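Local coordinates for uncharacterized protein (Alicyclobacillus acidocaldarius subsp. acidocaldarius, PDB 3RAG) that is of unknown function but has a von Willebrand factor type A fold, with a sodium ion bound at a site resembling a metal-ion-dependent adhesion site, at residues L141-I151 and L202-T212. Numbering follows the deposited sequence.
Sequences LDTSASMRDKI and LEAELVARGGT. With NA (sodium ion), chain C.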
loop_
_atom_site.group_PDB
_atom_site.type_symbol
_atom_site.label_atom_id
_atom_site.label_comp_id
_atom_site.label_asym_id
_atom_site.label_seq_id
_atom_site.Cartn_x
_atom_site.Cartn_y
_atom_site.Cartn_z
ATOM N N LEU A 141 -9.670 -1.347 1.057
ATOM C CA LEU A 141 -10.439 -2.251 0.212
ATOM C C LEU A 141 -11.771 -1.618 -0.182
ATOM O O LEU A 141 -12.615 -1.285 0.670
ATOM C CB LEU A 141 -10.702 -3.577 0.961
ATOM C CG LEU A 141 -9.440 -4.291 1.428
ATOM C CD1 LEU A 141 -9.790 -5.584 2.173
ATOM C CD2 LEU A 141 -8.602 -4.621 0.159
ATOM N N ASP A 142 -11.944 -1.483 -1.490
ATOM C CA ASP A 142 -13.166 -0.979 -2.113
ATOM C C ASP A 142 -14.248 -1.999 -1.805
ATOM O O ASP A 142 -14.055 -3.192 -2.062
ATOM C CB ASP A 142 -12.873 -0.950 -3.612
ATOM C CG ASP A 142 -13.981 -0.346 -4.463
ATOM O OD1 ASP A 142 -15.160 -0.312 -4.058
ATOM O OD2 ASP A 142 -13.634 0.055 -5.608
ATOM N N THR A 143 -15.366 -1.548 -1.235
ATOM C CA THR A 143 -16.500 -2.432 -1.002
ATOM C C THR A 143 -17.762 -1.825 -1.594
ATOM O O THR A 143 -18.849 -2.024 -1.085
ATOM C CB THR A 143 -16.708 -2.758 0.515
ATOM O OG1 THR A 143 -17.042 -1.564 1.243
ATOM C CG2 THR A 143 -15.468 -3.398 1.099
ATOM N N SER A 144 -17.629 -1.117 -2.715
ATOM C CA SER A 144 -18.816 -0.619 -3.391
ATOM C C SER A 144 -19.624 -1.804 -3.911
ATOM O O SER A 144 -19.133 -2.933 -3.940
ATOM C CB SER A 144 -18.423 0.297 -4.544
ATOM O OG SER A 144 -17.636 -0.414 -5.466
ATOM N N ALA A 145 -20.861 -1.546 -4.328
ATOM C CA ALA A 145 -21.765 -2.628 -4.714
ATOM C C ALA A 145 -21.175 -3.538 -5.787
ATOM O O ALA A 145 -21.345 -4.751 -5.739
ATOM C CB ALA A 145 -23.134 -2.061 -5.167
ATOM N N SER A 146 -20.472 -2.966 -6.753
ATOM C CA SER A 146 -19.967 -3.793 -7.845
ATOM C C SER A 146 -18.848 -4.734 -7.400
ATOM O O SER A 146 -18.460 -5.625 -8.146
ATOM C CB SER A 146 -19.487 -2.937 -9.002
ATOM O OG SER A 146 -18.316 -2.259 -8.605
HETATM N N MSE A 147 -18.340 -4.550 -6.184
HETATM C CA MSE A 147 -17.234 -5.395 -5.693
HETATM C C MSE A 147 -17.718 -6.764 -5.190
HETATM O O MSE A 147 -16.902 -7.609 -4.817
HETATM C CB MSE A 147 -16.465 -4.701 -4.548
HETATM C CG MSE A 147 -15.406 -3.655 -5.001
HETATM SE SE MSE A 147 -13.883 -4.310 -5.806
HETATM C CE MSE A 147 -13.212 -5.299 -4.464
ATOM N N ARG A 148 -19.034 -6.984 -5.183
ATOM C CA ARG A 148 -19.593 -8.132 -4.452
ATOM C C ARG A 148 -18.940 -9.454 -4.857
ATOM O O ARG A 148 -18.597 -10.277 -4.012
ATOM C CB ARG A 148 -21.121 -8.211 -4.629
ATOM C CG ARG A 148 -21.790 -9.164 -3.633
ATOM C CD ARG A 148 -23.315 -8.952 -3.618
ATOM N NE ARG A 148 -23.672 -7.664 -3.008
ATOM C CZ ARG A 148 -24.338 -6.693 -3.628
ATOM N NH1 ARG A 148 -24.730 -6.842 -4.885
ATOM N NH2 ARG A 148 -24.619 -5.564 -2.983
ATOM N N ASP A 149 -18.732 -9.647 -6.149
ATOM C CA ASP A 149 -18.195 -10.926 -6.598
ATOM C C ASP A 149 -16.672 -11.004 -6.576
ATOM O O ASP A 149 -16.107 -12.038 -6.875
ATOM C CB ASP A 149 -18.662 -11.228 -7.996
ATOM C CG ASP A 149 -20.099 -11.667 -8.032
ATOM O OD1 ASP A 149 -20.589 -12.282 -7.043
ATOM O OD2 ASP A 149 -20.727 -11.373 -9.058
ATOM N N LYS A 150 -16.017 -9.895 -6.254
ATOM C CA LYS A 150 -14.559 -9.875 -6.206
ATOM C C LYS A 150 -14.109 -10.024 -4.777
ATOM O O LYS A 150 -12.986 -10.426 -4.515
ATOM C CB LYS A 150 -14.041 -8.556 -6.780
ATOM C CG LYS A 150 -14.461 -8.387 -8.260
ATOM C CD LYS A 150 -14.302 -6.968 -8.768
ATOM C CE LYS A 150 -14.908 -6.835 -10.163
ATOM N NZ LYS A 150 -16.093 -5.920 -10.217
ATOM N N ILE A 151 -15.002 -9.704 -3.845
ATOM C CA ILE A 151 -14.639 -9.691 -2.418
ATOM C C ILE A 151 -14.065 -11.019 -1.882
ATOM O O ILE A 151 -13.059 -11.008 -1.184
ATOM C CB ILE A 151 -15.802 -9.144 -1.520
ATOM C CG1 ILE A 151 -15.845 -7.607 -1.588
ATOM C CG2 ILE A 151 -15.589 -9.560 -0.041
ATOM C CD1 ILE A 151 -17.130 -7.013 -0.916
ATOM N N LEU A 202 -12.366 -9.555 8.221
ATOM C CA LEU A 202 -12.558 -9.314 6.792
ATOM C C LEU A 202 -13.929 -9.824 6.341
ATOM O O LEU A 202 -14.650 -9.133 5.630
ATOM C CB LEU A 202 -11.476 -9.977 5.929
ATOM C CG LEU A 202 -10.060 -9.401 5.903
ATOM C CD1 LEU A 202 -9.146 -10.263 5.028
ATOM C CD2 LEU A 202 -10.102 -7.982 5.384
ATOM N N GLU A 203 -14.285 -11.041 6.734
ATOM C CA GLU A 203 -15.568 -11.591 6.284
ATOM C C GLU A 203 -16.766 -10.800 6.787
ATOM O O GLU A 203 -17.732 -10.601 6.047
ATOM C CB GLU A 203 -15.716 -13.056 6.705
ATOM C CG GLU A 203 -14.767 -13.971 5.968
ATOM C CD GLU A 203 -15.131 -15.428 6.151
ATOM O OE1 GLU A 203 -16.315 -15.723 6.433
ATOM O OE2 GLU A 203 -14.230 -16.279 6.012
ATOM N N ALA A 204 -16.709 -10.363 8.046
ATOM C CA ALA A 204 -17.831 -9.654 8.653
ATOM C C ALA A 204 -17.967 -8.248 8.113
ATOM O O ALA A 204 -19.074 -7.742 7.976
ATOM C CB ALA A 204 -17.696 -9.609 10.214
ATOM N N GLU A 205 -16.844 -7.606 7.809
ATOM C CA GLU A 205 -16.865 -6.166 7.544
ATOM C C GLU A 205 -16.880 -5.780 6.069
ATOM O O GLU A 205 -17.190 -4.630 5.734
ATOM C CB GLU A 205 -15.683 -5.477 8.259
ATOM C CG GLU A 205 -15.605 -5.808 9.764
ATOM C CD GLU A 205 -16.772 -5.219 10.557
ATOM O OE1 GLU A 205 -17.367 -4.231 10.083
ATOM O OE2 GLU A 205 -17.098 -5.751 11.646
ATOM N N LEU A 206 -16.536 -6.712 5.176
ATOM C CA LEU A 206 -16.505 -6.369 3.758
ATOM C C LEU A 206 -17.847 -6.642 3.096
ATOM O O LEU A 206 -18.114 -7.727 2.577
ATOM C CB LEU A 206 -15.340 -7.078 3.024
ATOM C CG LEU A 206 -13.948 -6.848 3.611
ATOM C CD1 LEU A 206 -12.906 -7.585 2.754
ATOM C CD2 LEU A 206 -13.616 -5.358 3.653
ATOM N N VAL A 207 -18.715 -5.640 3.141
ATOM C CA VAL A 207 -20.045 -5.753 2.563
ATOM C C VAL A 207 -20.110 -4.860 1.342
ATOM O O VAL A 207 -19.802 -3.674 1.422
ATOM C CB VAL A 207 -21.123 -5.310 3.564
ATOM C CG1 VAL A 207 -22.503 -5.694 3.063
ATOM C CG2 VAL A 207 -20.854 -5.910 4.932
ATOM N N ALA A 208 -20.523 -5.419 0.211
ATOM C CA ALA A 208 -20.553 -4.643 -1.016
ATOM C C ALA A 208 -21.850 -3.867 -1.156
ATOM O O ALA A 208 -22.911 -4.432 -1.413
ATOM C CB ALA A 208 -20.349 -5.550 -2.218
ATOM N N ARG A 209 -21.742 -2.558 -0.973
ATOM C CA ARG A 209 -22.866 -1.652 -1.117
ATOM C C ARG A 209 -22.343 -0.237 -1.311
ATOM O O ARG A 209 -21.219 0.071 -0.924
ATOM C CB ARG A 209 -23.764 -1.716 0.119
ATOM C CG ARG A 209 -23.036 -1.445 1.422
ATOM C CD ARG A 209 -23.952 -1.641 2.619
ATOM N NE ARG A 209 -24.870 -0.520 2.795
ATOM C CZ ARG A 209 -24.556 0.613 3.415
ATOM N NH1 ARG A 209 -23.342 0.780 3.921
ATOM N NH2 ARG A 209 -25.455 1.581 3.531
ATOM N N GLY A 210 -23.167 0.627 -1.888
ATOM C CA GLY A 210 -22.796 2.017 -2.062
ATOM C C GLY A 210 -21.859 2.331 -3.210
ATOM O O GLY A 210 -21.586 1.494 -4.068
ATOM N N GLY A 211 -21.366 3.564 -3.206
ATOM C CA GLY A 211 -20.469 4.062 -4.239
ATOM C C GLY A 211 -19.038 3.918 -3.769
ATOM O O GLY A 211 -18.750 3.124 -2.869
ATOM N N THR A 212 -18.130 4.641 -4.414
ATOM C CA THR A 212 -16.734 4.564 -4.028
ATOM C C THR A 212 -16.160 5.921 -3.644
ATOM O O THR A 212 -15.988 6.803 -4.481
ATOM C CB THR A 212 -15.886 3.955 -5.158
ATOM O OG1 THR A 212 -15.440 4.993 -6.035
ATOM C CG2 THR A 212 -16.704 2.952 -5.950
HETATM NA NA NA C . -16.984 -0.169 -7.994
HETATM O O HOH W 1 -19.838 -1.024 1.497
HETATM O O HOH W 2 -15.166 1.354 -7.198
HETATM O O HOH W 3 -17.710 1.907 -9.810
#
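L206 lies against three residues of segment 141-151 just beyond the end of helix 199-205. Followed outward, its CB meets CG2 of I151 at 4.0 Å. At the fork CD1 reaches CD1 of L141 (3.7 Å), while CD2 meets the methyl CG2 of T143, the two side chains crossing at about a right angle. Next along, the methyl of A208 sits 3.4 Å from the carbonyl O of S144, with CD1 of I151 and CB of R148 also packed against it. Backbone bonds then join the loops: R209 N donates to T143 O (2.9 Å) and A145 N to G210 O. D142 ends strand 135-142 and opens the DxSxS sequence of the metal-ion-dependent adhesion site of the von Willebrand A fold, which runs on into the following loop; OG of S144 (2.6 Å) and OG of S146 bind the sodium ion, which D18 also ligates. D142 CG is anti to the backbone N (chi1 -175°), which brings OD1 to N and OG of S144, both 2.9 Å away, closing an Asx turn; OD2 is hydrogen-bonded to T17 OG1 and D18 N. With an alanine here, S144 N and OG would probably lose their shared acceptor, T17 and D18 N theirs, and the S144 hydroxyl would be less firmly set toward the sodium. From segment 202-212, CG2 of T212 presses on S144 CB, a tight 3.5 Å.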